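Local atomic coordinates of DR2417 (Deinococcus radiodurans, PDB entry 4XWW), a protein that probably degrades RNA as a metal-dependent 5'-3' exonuclease, and possibly as an endonuclease, with likely roles in the maturation of ribosomal RNA. Residues Y106-T111 with R130-G135; G263-M268 with P291-E296; L508-V513 with G537-F542. One frame throughout, in Å; residues are numbered along the deposited sequence.

Contact 1: residues Y106-T111 with R130-G135; sequences YGLPLT and REVTYG
Tyr106 and Gly107 pair in parallel with Arg130 and Glu131 where strand 104-107 meets the outermost strand 128-131 of a mixed sheet in the metallo-beta-lactamase domain. With helix 109-122 between them, the two strands form a beta-alpha-beta unit. Gly107 bonds through both its backbone N and its backbone O: the N donates to Arg130 O at 3.2 Å, and the O accepts from Val132 N at 3.0 Å. Tyr106 and Arg130, on one face of the sheet, run side by side in the same direction. The Arg130 chain, extended from CG to NE, brings CB and CD against the ring, CD obliquely, 3.6 Å from Tyr106 CZ, and its NH1 donates to Tyr106 OH at 2.8 Å. That bond is bent, 132° at the hydrogen, with the hydroxyl tilted out of the guanidinium plane. Arg130 NH2 has a salt bridge to Asp128, and Phe140 meets the Tyr106 ring with its plane nearly perpendicular.

Glu131 points to the other face, where Pro109 CG, at the start of the helix, lies 3.6 Å from Glu131 CD. Past the paired residues, Leu108 turns CD2 over one face of the Tyr134 ring, a CH-pi contact 3.7 Å from the centroid, while its CD1 reaches Val132 CG2. Leu108 is also the N-cap residue of helix 109-122, and its side chain lies about 7 Å from that of the zinc ligand His84. The Arg130-Tyr106 bond thus fixes two polar groups against each other at the sheet edge, whereas the Leu108 side chain is held across the contact by apolar packing.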
loop_
_atom_site.group_PDB
_atom_site.type_symbol
_atom_site.label_atom_id
_atom_site.label_comp_id
_atom_site.label_asym_id
_atom_site.label_seq_id
_atom_site.Cartn_x
_atom_site.Cartn_y
_atom_site.Cartn_z
ATOM N N TYR A 106 25.400 2.588 -26.463
ATOM C CA TYR A 106 26.347 1.610 -25.926
ATOM C C TYR A 106 25.812 0.825 -24.738
ATOM O O TYR A 106 25.211 1.397 -23.827
ATOM C CB TYR A 106 27.637 2.311 -25.504
ATOM C CG TYR A 106 28.372 2.916 -26.679
ATOM C CD1 TYR A 106 29.303 2.173 -27.401
ATOM C CD2 TYR A 106 28.114 4.218 -27.083
ATOM C CE1 TYR A 106 29.968 2.728 -28.491
ATOM C CE2 TYR A 106 28.771 4.773 -28.175
ATOM C CZ TYR A 106 29.693 4.022 -28.877
ATOM O OH TYR A 106 30.355 4.582 -29.958
ATOM N N GLY A 107 26.034 -0.486 -24.733
ATOM C CA GLY A 107 25.657 -1.263 -23.563
ATOM C C GLY A 107 26.190 -2.682 -23.596
ATOM O O GLY A 107 26.684 -3.133 -24.620
ATOM N N LEU A 108 26.057 -3.403 -22.482
ATOM C CA LEU A 108 26.539 -4.792 -22.436
ATOM C C LEU A 108 25.537 -5.763 -23.098
ATOM O O LEU A 108 24.398 -5.382 -23.362
ATOM C CB LEU A 108 26.849 -5.176 -20.988
ATOM C CG LEU A 108 28.239 -4.662 -20.605
ATOM C CD1 LEU A 108 28.150 -3.339 -19.879
ATOM C CD2 LEU A 108 29.029 -5.691 -19.797
ATOM N N PRO A 109 25.965 -7.003 -23.410
ATOM C CA PRO A 109 25.130 -7.840 -24.287
ATOM C C PRO A 109 23.690 -8.120 -23.811
ATOM O O PRO A 109 22.795 -8.051 -24.652
ATOM C CB PRO A 109 25.921 -9.148 -24.364
ATOM C CG PRO A 109 27.314 -8.748 -24.136
ATOM C CD PRO A 109 27.260 -7.649 -23.128
ATOM N N LEU A 110 23.456 -8.447 -22.542
ATOM C CA LEU A 110 22.077 -8.718 -22.121
ATOM C C LEU A 110 21.251 -7.438 -22.226
ATOM O O LEU A 110 20.098 -7.460 -22.658
ATOM C CB LEU A 110 22.017 -9.273 -20.685
ATOM C CG LEU A 110 20.608 -9.528 -20.135
ATOM C CD1 LEU A 110 19.846 -10.546 -21.021
ATOM C CD2 LEU A 110 20.707 -10.006 -18.692
ATOM N N THR A 111 21.864 -6.316 -21.859
ATOM C CA THR A 111 21.197 -5.019 -21.960
ATOM C C THR A 111 20.734 -4.774 -23.392
ATOM O O THR A 111 19.561 -4.492 -23.641
ATOM C CB THR A 111 22.125 -3.877 -21.510
ATOM O OG1 THR A 111 22.604 -4.159 -20.189
ATOM C CG2 THR A 111 21.377 -2.553 -21.498
ATOM N N ARG A 130 25.478 -0.616 -29.971
ATOM C CA ARG A 130 26.886 -0.988 -29.975
ATOM C C ARG A 130 27.300 -1.683 -28.688
ATOM O O ARG A 130 27.256 -1.108 -27.602
ATOM C CB ARG A 130 27.755 0.245 -30.197
ATOM C CG ARG A 130 27.490 0.917 -31.512
ATOM C CD ARG A 130 28.292 2.187 -31.634
ATOM N NE ARG A 130 28.009 2.874 -32.886
ATOM C CZ ARG A 130 28.753 3.849 -33.386
ATOM N NH1 ARG A 130 29.843 4.254 -32.742
ATOM N NH2 ARG A 130 28.407 4.420 -34.525
ATOM N N GLU A 131 27.730 -2.928 -28.825
ATOM C CA GLU A 131 28.096 -3.737 -27.675
ATOM C C GLU A 131 29.428 -3.320 -27.058
ATOM O O GLU A 131 30.416 -3.084 -27.770
ATOM C CB GLU A 131 28.146 -5.208 -28.083
ATOM C CG GLU A 131 28.391 -6.152 -26.931
ATOM C CD GLU A 131 28.412 -7.600 -27.371
ATOM O OE1 GLU A 131 27.394 -8.066 -27.929
ATOM O OE2 GLU A 131 29.448 -8.265 -27.167
ATOM N N VAL A 132 29.450 -3.246 -25.730
ATOM C CA VAL A 132 30.693 -3.084 -24.999
ATOM C C VAL A 132 30.856 -4.216 -24.000
ATOM O O VAL A 132 29.956 -5.031 -23.802
ATOM C CB VAL A 132 30.767 -1.733 -24.254
ATOM C CG1 VAL A 132 30.814 -0.567 -25.237
ATOM C CG2 VAL A 132 29.608 -1.575 -23.252
ATOM N N THR A 133 32.006 -4.265 -23.353
ATOM C CA THR A 133 32.133 -5.118 -22.182
ATOM C C THR A 133 32.952 -4.382 -21.135
ATOM O O THR A 133 33.424 -3.284 -21.388
ATOM C CB THR A 133 32.768 -6.464 -22.509
ATOM O OG1 THR A 133 32.642 -7.332 -21.372
ATOM C CG2 THR A 133 34.233 -6.278 -22.858
ATOM N N TYR A 134 33.078 -4.965 -19.948
ATOM C CA TYR A 134 33.783 -4.294 -18.866
ATOM C C TYR A 134 35.198 -3.937 -19.296
ATOM O O TYR A 134 35.908 -4.764 -19.878
ATOM C CB TYR A 134 33.813 -5.168 -17.623
ATOM C CG TYR A 134 32.443 -5.614 -17.202
ATOM C CD1 TYR A 134 31.457 -4.682 -16.881
ATOM C CD2 TYR A 134 32.123 -6.953 -17.142
ATOM C CE1 TYR A 134 30.193 -5.085 -16.498
ATOM C CE2 TYR A 134 30.863 -7.363 -16.767
ATOM C CZ TYR A 134 29.907 -6.422 -16.441
ATOM O OH TYR A 134 28.658 -6.828 -16.078
ATOM N N GLY A 135 35.578 -2.696 -19.020
ATOM C CA GLY A 135 36.907 -2.204 -19.325
ATOM C C GLY A 135 36.989 -1.404 -20.607
ATOM O O GLY A 135 37.960 -0.677 -20.836
#

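Contact 2: residues G263-M268 with P291-E296; sequences GRRVVM and PFLTSE
Val266 and Leu293 join the backbones of strand 265-269 and residues 291-294 through one nearly straight hydrogen bond, Leu293 N to Val266 O at 2.9 Å, with the touching parts of the two segments running 73° apart. Val267 CA adds a C-H...O contact to Leu293 O. Water 2 bridges the next polar pair, accepting from Met268 N and donating to Leu293 O, two backbone atoms otherwise 4.4 Å apart.

Arg265 folds back on itself, bent at chi2 and chi3, and its NH2 donates to Pro291 O at 2.9 Å. The acceptor lies in the guanidinium plane and the bond is fairly straight, 164° at the hydrogen. Water 1 sits at the edge of the same group, taking protons from Arg265 NE and Val266 N and giving one to Pro291 O; this carbonyl therefore receives two hydrogen bonds. Leu293 covers one face of the guanidinium with CG and CD2, and its CD1 touches Arg265 CB at 3.7 Å.

Strand 265-269 is an outermost strand of the five-stranded parallel sheet of the beta-CASP domain, bonded on its other flank to strand 306-310, while residues 291-294 lead into a short, weakly bonded helix, 295-298. Thr294 occupies the N-cap position of that helix.

Phe292 contributes the aromatic side of the contact. Met268 CG stands over the centre of its ring, 3.5 Å from the centroid, in a CH-pi contact. Met268 SD lies obliquely to the ring at 4.3 Å from the same point, a Met-aromatic contact. Helix 249-261 supplies Leu256, which touches both Phe292 and Val266, and Gln281 of helix 271-282 also packs against Phe292.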
loop_
_atom_site.group_PDB
_atom_site.type_symbol
_atom_site.label_atom_id
_atom_site.label_comp_id
_atom_site.label_asym_id
_atom_site.label_seq_id
_atom_site.Cartn_x
_atom_site.Cartn_y
_atom_site.Cartn_z
ATOM N N GLY A 263 16.901 -33.453 -7.646
ATOM C CA GLY A 263 16.093 -34.407 -8.391
ATOM C C GLY A 263 14.769 -33.875 -8.919
ATOM O O GLY A 263 13.844 -34.654 -9.187
ATOM N N ARG A 264 14.685 -32.558 -9.092
ATOM C CA ARG A 264 13.472 -31.926 -9.620
ATOM C C ARG A 264 13.686 -31.338 -11.023
ATOM O O ARG A 264 14.709 -30.715 -11.290
ATOM C CB ARG A 264 12.985 -30.823 -8.673
ATOM C CG ARG A 264 12.595 -31.342 -7.305
ATOM C CD ARG A 264 12.155 -30.207 -6.387
ATOM N NE ARG A 264 11.688 -30.706 -5.093
ATOM C CZ ARG A 264 10.412 -30.920 -4.774
ATOM N NH1 ARG A 264 9.448 -30.669 -5.654
ATOM N NH2 ARG A 264 10.091 -31.387 -3.560
ATOM N N ARG A 265 12.699 -31.518 -11.897
ATOM C CA ARG A 265 12.724 -30.889 -13.220
ATOM C C ARG A 265 12.004 -29.556 -13.141
ATOM O O ARG A 265 11.148 -29.366 -12.278
ATOM C CB ARG A 265 12.073 -31.778 -14.277
ATOM C CG ARG A 265 12.706 -33.166 -14.462
ATOM C CD ARG A 265 14.158 -33.040 -14.901
ATOM N NE ARG A 265 14.289 -32.365 -16.192
ATOM C CZ ARG A 265 14.258 -32.995 -17.367
ATOM N NH1 ARG A 265 14.098 -34.319 -17.426
ATOM N NH2 ARG A 265 14.383 -32.302 -18.492
ATOM N N VAL A 266 12.348 -28.632 -14.033
ATOM C CA VAL A 266 11.884 -27.258 -13.898
ATOM C C VAL A 266 10.946 -26.850 -15.034
ATOM O O VAL A 266 11.198 -27.145 -16.202
ATOM C CB VAL A 266 13.086 -26.296 -13.836
ATOM C CG1 VAL A 266 12.635 -24.833 -13.723
ATOM C CG2 VAL A 266 13.960 -26.659 -12.639
ATOM N N VAL A 267 9.855 -26.183 -14.668
ATOM C CA VAL A 267 8.937 -25.593 -15.636
ATOM C C VAL A 267 9.017 -24.091 -15.472
ATOM O O VAL A 267 8.857 -23.574 -14.364
ATOM C CB VAL A 267 7.462 -26.021 -15.429
ATOM C CG1 VAL A 267 6.562 -25.355 -16.469
ATOM C CG2 VAL A 267 7.292 -27.524 -15.502
ATOM N N MET A 268 9.271 -23.393 -16.568
ATOM C CA MET A 268 9.252 -21.940 -16.552
ATOM C C MET A 268 7.856 -21.507 -16.971
ATOM O O MET A 268 7.402 -21.835 -18.066
ATOM C CB MET A 268 10.327 -21.365 -17.479
ATOM C CG MET A 268 11.760 -21.798 -17.128
ATOM S SD MET A 268 12.457 -21.018 -15.652
ATOM C CE MET A 268 12.966 -19.427 -16.324
ATOM N N PRO A 291 17.079 -29.730 -19.687
ATOM C CA PRO A 291 16.064 -28.975 -20.432
ATOM C C PRO A 291 14.838 -28.597 -19.595
ATOM O O PRO A 291 14.375 -29.406 -18.777
ATOM C CB PRO A 291 15.673 -29.940 -21.544
ATOM C CG PRO A 291 16.944 -30.729 -21.798
ATOM C CD PRO A 291 17.600 -30.883 -20.460
ATOM N N PHE A 292 14.326 -27.382 -19.785
ATOM C CA PHE A 292 13.014 -27.028 -19.241
ATOM C C PHE A 292 11.942 -27.993 -19.739
ATOM O O PHE A 292 12.000 -28.469 -20.879
ATOM C CB PHE A 292 12.620 -25.603 -19.633
ATOM C CG PHE A 292 13.531 -24.549 -19.091
ATOM C CD1 PHE A 292 13.862 -24.516 -17.746
ATOM C CD2 PHE A 292 14.057 -23.591 -19.929
ATOM C CE1 PHE A 292 14.715 -23.529 -17.254
ATOM C CE2 PHE A 292 14.910 -22.608 -19.443
ATOM C CZ PHE A 292 15.236 -22.579 -18.106
ATOM N N LEU A 293 10.962 -28.278 -18.885
ATOM C CA LEU A 293 9.795 -29.072 -19.267
ATOM C C LEU A 293 8.539 -28.206 -19.272
ATOM O O LEU A 293 8.533 -27.123 -18.691
ATOM C CB LEU A 293 9.598 -30.255 -18.311
ATOM C CG LEU A 293 10.619 -31.388 -18.256
ATOM C CD1 LEU A 293 10.141 -32.489 -17.310
ATOM C CD2 LEU A 293 10.863 -31.954 -19.633
ATOM N N THR A 294 7.480 -28.685 -19.922
ATOM C CA THR A 294 6.189 -28.014 -19.862
ATOM C C THR A 294 5.378 -28.568 -18.705
ATOM O O THR A 294 5.697 -29.621 -18.159
ATOM C CB THR A 294 5.360 -28.192 -21.140
ATOM O OG1 THR A 294 5.055 -29.577 -21.313
ATOM C CG2 THR A 294 6.120 -27.682 -22.349
ATOM N N SER A 295 4.305 -27.872 -18.362
ATOM C CA SER A 295 3.450 -28.312 -17.269
ATOM C C SER A 295 2.827 -29.667 -17.581
ATOM O O SER A 295 2.586 -30.472 -16.683
ATOM C CB SER A 295 2.358 -27.282 -16.992
ATOM O OG SER A 295 1.502 -27.150 -18.108
ATOM N N GLU A 296 2.571 -29.921 -18.860
ATOM C CA GLU A 296 2.044 -31.218 -19.267
ATOM C C GLU A 296 3.076 -32.314 -19.013
ATOM O O GLU A 296 2.747 -33.383 -18.501
ATOM C CB GLU A 296 1.632 -31.191 -20.738
ATOM C CG GLU A 296 0.397 -30.344 -21.013
ATOM C CD GLU A 296 0.717 -28.893 -21.365
ATOM O OE1 GLU A 296 1.871 -28.437 -21.172
ATOM O OE2 GLU A 296 -0.205 -28.203 -21.841
HETATM O O HOH W 1 14.406 -29.511 -15.932
HETATM O O HOH W 2 9.206 -24.608 -19.324
#

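Contact 3: residues L508-V513 with G537-F542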
loop_
_atom_site.group_PDB
_atom_site.type_symbol
_atom_site.label_atom_id
_atom_site.label_comp_id
_atom_site.label_asym_id
_atom_site.label_seq_id
_atom_site.Cartn_x
_atom_site.Cartn_y
_atom_site.Cartn_z
ATOM N N LEU A 508 -36.426 10.619 -6.849
ATOM C CA LEU A 508 -37.475 11.592 -7.094
ATOM C C LEU A 508 -37.212 12.871 -6.315
ATOM O O LEU A 508 -37.579 13.958 -6.758
ATOM C CB LEU A 508 -38.842 11.016 -6.732
ATOM C CG LEU A 508 -39.111 9.567 -7.134
ATOM C CD1 LEU A 508 -40.559 9.233 -6.937
ATOM C CD2 LEU A 508 -38.658 9.236 -8.560
ATOM N N GLN A 509 -36.580 12.736 -5.153
ATOM C CA GLN A 509 -36.239 13.894 -4.331
ATOM C C GLN A 509 -35.183 14.758 -5.006
ATOM O O GLN A 509 -35.252 15.986 -4.966
ATOM C CB GLN A 509 -35.736 13.460 -2.955
ATOM C CG GLN A 509 -36.753 12.729 -2.106
ATOM C CD GLN A 509 -36.192 12.366 -0.746
ATOM O OE1 GLN A 509 -35.804 13.242 0.029
ATOM N NE2 GLN A 509 -36.128 11.071 -0.454
ATOM N N ILE A 510 -34.195 14.107 -5.609
ATOM C CA ILE A 510 -33.157 14.805 -6.358
ATOM C C ILE A 510 -33.759 15.610 -7.517
ATOM O O ILE A 510 -33.366 16.754 -7.763
ATOM C CB ILE A 510 -32.106 13.814 -6.893
ATOM C CG1 ILE A 510 -31.334 13.185 -5.728
ATOM C CG2 ILE A 510 -31.149 14.507 -7.846
ATOM C CD1 ILE A 510 -30.407 12.055 -6.138
ATOM N N ARG A 511 -34.727 15.014 -8.209
ATOM C CA ARG A 511 -35.430 15.690 -9.297
ATOM C C ARG A 511 -36.048 17.016 -8.870
ATOM O O ARG A 511 -35.856 18.031 -9.538
ATOM C CB ARG A 511 -36.534 14.796 -9.863
ATOM C CG ARG A 511 -36.125 13.946 -11.047
ATOM C CD ARG A 511 -37.357 13.524 -11.827
ATOM N NE ARG A 511 -37.616 12.092 -11.737
ATOM C CZ ARG A 511 -37.244 11.208 -12.656
ATOM N NH1 ARG A 511 -37.526 9.923 -12.492
ATOM N NH2 ARG A 511 -36.595 11.607 -13.742
ATOM N N ARG A 512 -36.788 16.998 -7.760
ATOM C CA ARG A 512 -37.547 18.171 -7.324
ATOM C C ARG A 512 -36.640 19.328 -6.929
ATOM O O ARG A 512 -36.964 20.490 -7.174
ATOM C CB ARG A 512 -38.477 17.828 -6.151
ATOM C CG ARG A 512 -37.804 17.757 -4.777
ATOM C CD ARG A 512 -38.774 18.067 -3.649
ATOM N NE ARG A 512 -40.151 17.760 -4.022
ATOM C CZ ARG A 512 -40.668 16.536 -4.045
ATOM N NH1 ARG A 512 -39.922 15.487 -3.721
ATOM N NH2 ARG A 512 -41.931 16.360 -4.405
ATOM N N VAL A 513 -35.503 19.008 -6.318
ATOM C CA VAL A 513 -34.569 20.028 -5.872
ATOM C C VAL A 513 -33.943 20.682 -7.095
ATOM O O VAL A 513 -33.815 21.907 -7.167
ATOM C CB VAL A 513 -33.480 19.439 -4.953
ATOM C CG1 VAL A 513 -32.447 20.494 -4.602
ATOM C CG2 VAL A 513 -34.117 18.871 -3.690
ATOM N N GLY A 537 -25.913 23.464 -7.959
ATOM C CA GLY A 537 -25.702 23.975 -6.617
ATOM C C GLY A 537 -26.726 23.467 -5.624
ATOM O O GLY A 537 -26.382 23.089 -4.504
ATOM N N ALA A 538 -27.989 23.453 -6.038
ATOM C CA ALA A 538 -29.077 23.002 -5.174
ATOM C C ALA A 538 -28.963 21.513 -4.842
ATOM O O ALA A 538 -29.129 21.113 -3.688
ATOM C CB ALA A 538 -30.422 23.300 -5.825
ATOM N N VAL A 539 -28.676 20.698 -5.852
ATOM C CA VAL A 539 -28.558 19.254 -5.663
ATOM C C VAL A 539 -27.356 18.895 -4.789
ATOM O O VAL A 539 -27.444 18.006 -3.944
ATOM C CB VAL A 539 -28.454 18.516 -7.016
ATOM C CG1 VAL A 539 -28.234 17.027 -6.800
ATOM C CG2 VAL A 539 -29.716 18.754 -7.846
ATOM N N ARG A 540 -26.239 19.588 -4.993
ATOM C CA ARG A 540 -25.052 19.391 -4.164
ATOM C C ARG A 540 -25.370 19.654 -2.696
ATOM O O ARG A 540 -24.951 18.908 -1.810
ATOM C CB ARG A 540 -23.914 20.304 -4.624
ATOM C CG ARG A 540 -22.845 20.550 -3.566
ATOM C CD ARG A 540 -21.907 19.366 -3.429
ATOM N NE ARG A 540 -21.109 19.168 -4.636
ATOM C CZ ARG A 540 -21.010 18.012 -5.283
ATOM N NH1 ARG A 540 -21.667 16.944 -4.844
ATOM N NH2 ARG A 540 -20.255 17.922 -6.372
ATOM N N ARG A 541 -26.122 20.722 -2.455
ATOM C CA ARG A 541 -26.552 21.082 -1.110
ATOM C C ARG A 541 -27.515 20.045 -0.544
ATOM O O ARG A 541 -27.455 19.718 0.643
ATOM C CB ARG A 541 -27.212 22.466 -1.108
ATOM N N PHE A 542 -28.399 19.529 -1.394
ATOM C CA PHE A 542 -29.404 18.562 -0.959
ATOM C C PHE A 542 -28.819 17.187 -0.663
ATOM O O PHE A 542 -29.127 16.575 0.359
ATOM C CB PHE A 542 -30.507 18.412 -2.009
ATOM C CG PHE A 542 -31.334 17.165 -1.837
ATOM C CD1 PHE A 542 -32.173 17.017 -0.739
ATOM C CD2 PHE A 542 -31.265 16.139 -2.766
ATOM C CE1 PHE A 542 -32.931 15.867 -0.571
ATOM C CE2 PHE A 542 -32.021 14.988 -2.608
ATOM C CZ PHE A 542 -32.857 14.853 -1.506
#
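Val513 and Phe542 lie at the heart of a helix-helix packing in the C-terminal domain of RNase J, where helices 504-523 and 528-547 follow one another in the chain and run roughly antiparallel. Over the segments 508-513 and 537-542 the axes approach to 9.3 Å, with an angle of 139° between their N-to-C directions. No hydrogen bond crosses this interface; side-chain packing carries it.

Phe542 reaches across to the facing helix, its CG anti to the backbone N (chi1 163°), and three residues of that helix touch the ring. Val513 CG2 stands over one face, offset toward the rim, 4.0 Å from the centroid in a CH-pi contact. Ile510 CG1 meets the ring in its plane, at the edge, 3.7 Å from Phe542 CE2. Gln509 approaches the far end obliquely, with CB 3.5 Å from Phe542 CZ and OE1 also near that carbon; its amide plane is turned 60° from the ring.

The two methyls of Val513 divide the work. With CG1 anti to the backbone N, that branch faces Ala538, 3.7 Å from its CB and close to its carbonyl oxygen, while CG2 is the one over the phenyl ring. The small methyl of Ala538 thus meets one branch of the valine, whereas one turn further along the large ring of Phe542 presents a face to the other. Deeper in the interface, Ile510 CG2 touches Val539 CG1 at 4.0 Å, the two side chains crossing at about a right angle.

Ile510 and Val539 both continue onto Leu482 of strand 479-485, and Val539 also packs on Leu553 of strand 552-556, so the helix pair is seated against these strands, with Leu506 of helix 504-523 adding to the surroundings of Phe542.

Overall arrangement
The three contacts follow one another along the chain and share no strand or helix. All are partly buried, but they differ in what they join: contact 1 pairs neighbouring strands, contact 2 brings residues 291-296 across an outermost strand of another sheet, and contact 3 packs two helices. Backbone hydrogen bonds fall from two to one to none in that order. In contacts 1 and 2 an arginine side chain also bonds across, to a tyrosine hydroxyl and to a backbone carbonyl respectively, and contact 2 adds waters; contact 3 relies on apolar packing. Contacts 1 and 2 each come within about 9 Å of the bound RNA, whereas contact 3 lies about 33 Å from it, across the chain's centre from contact 1.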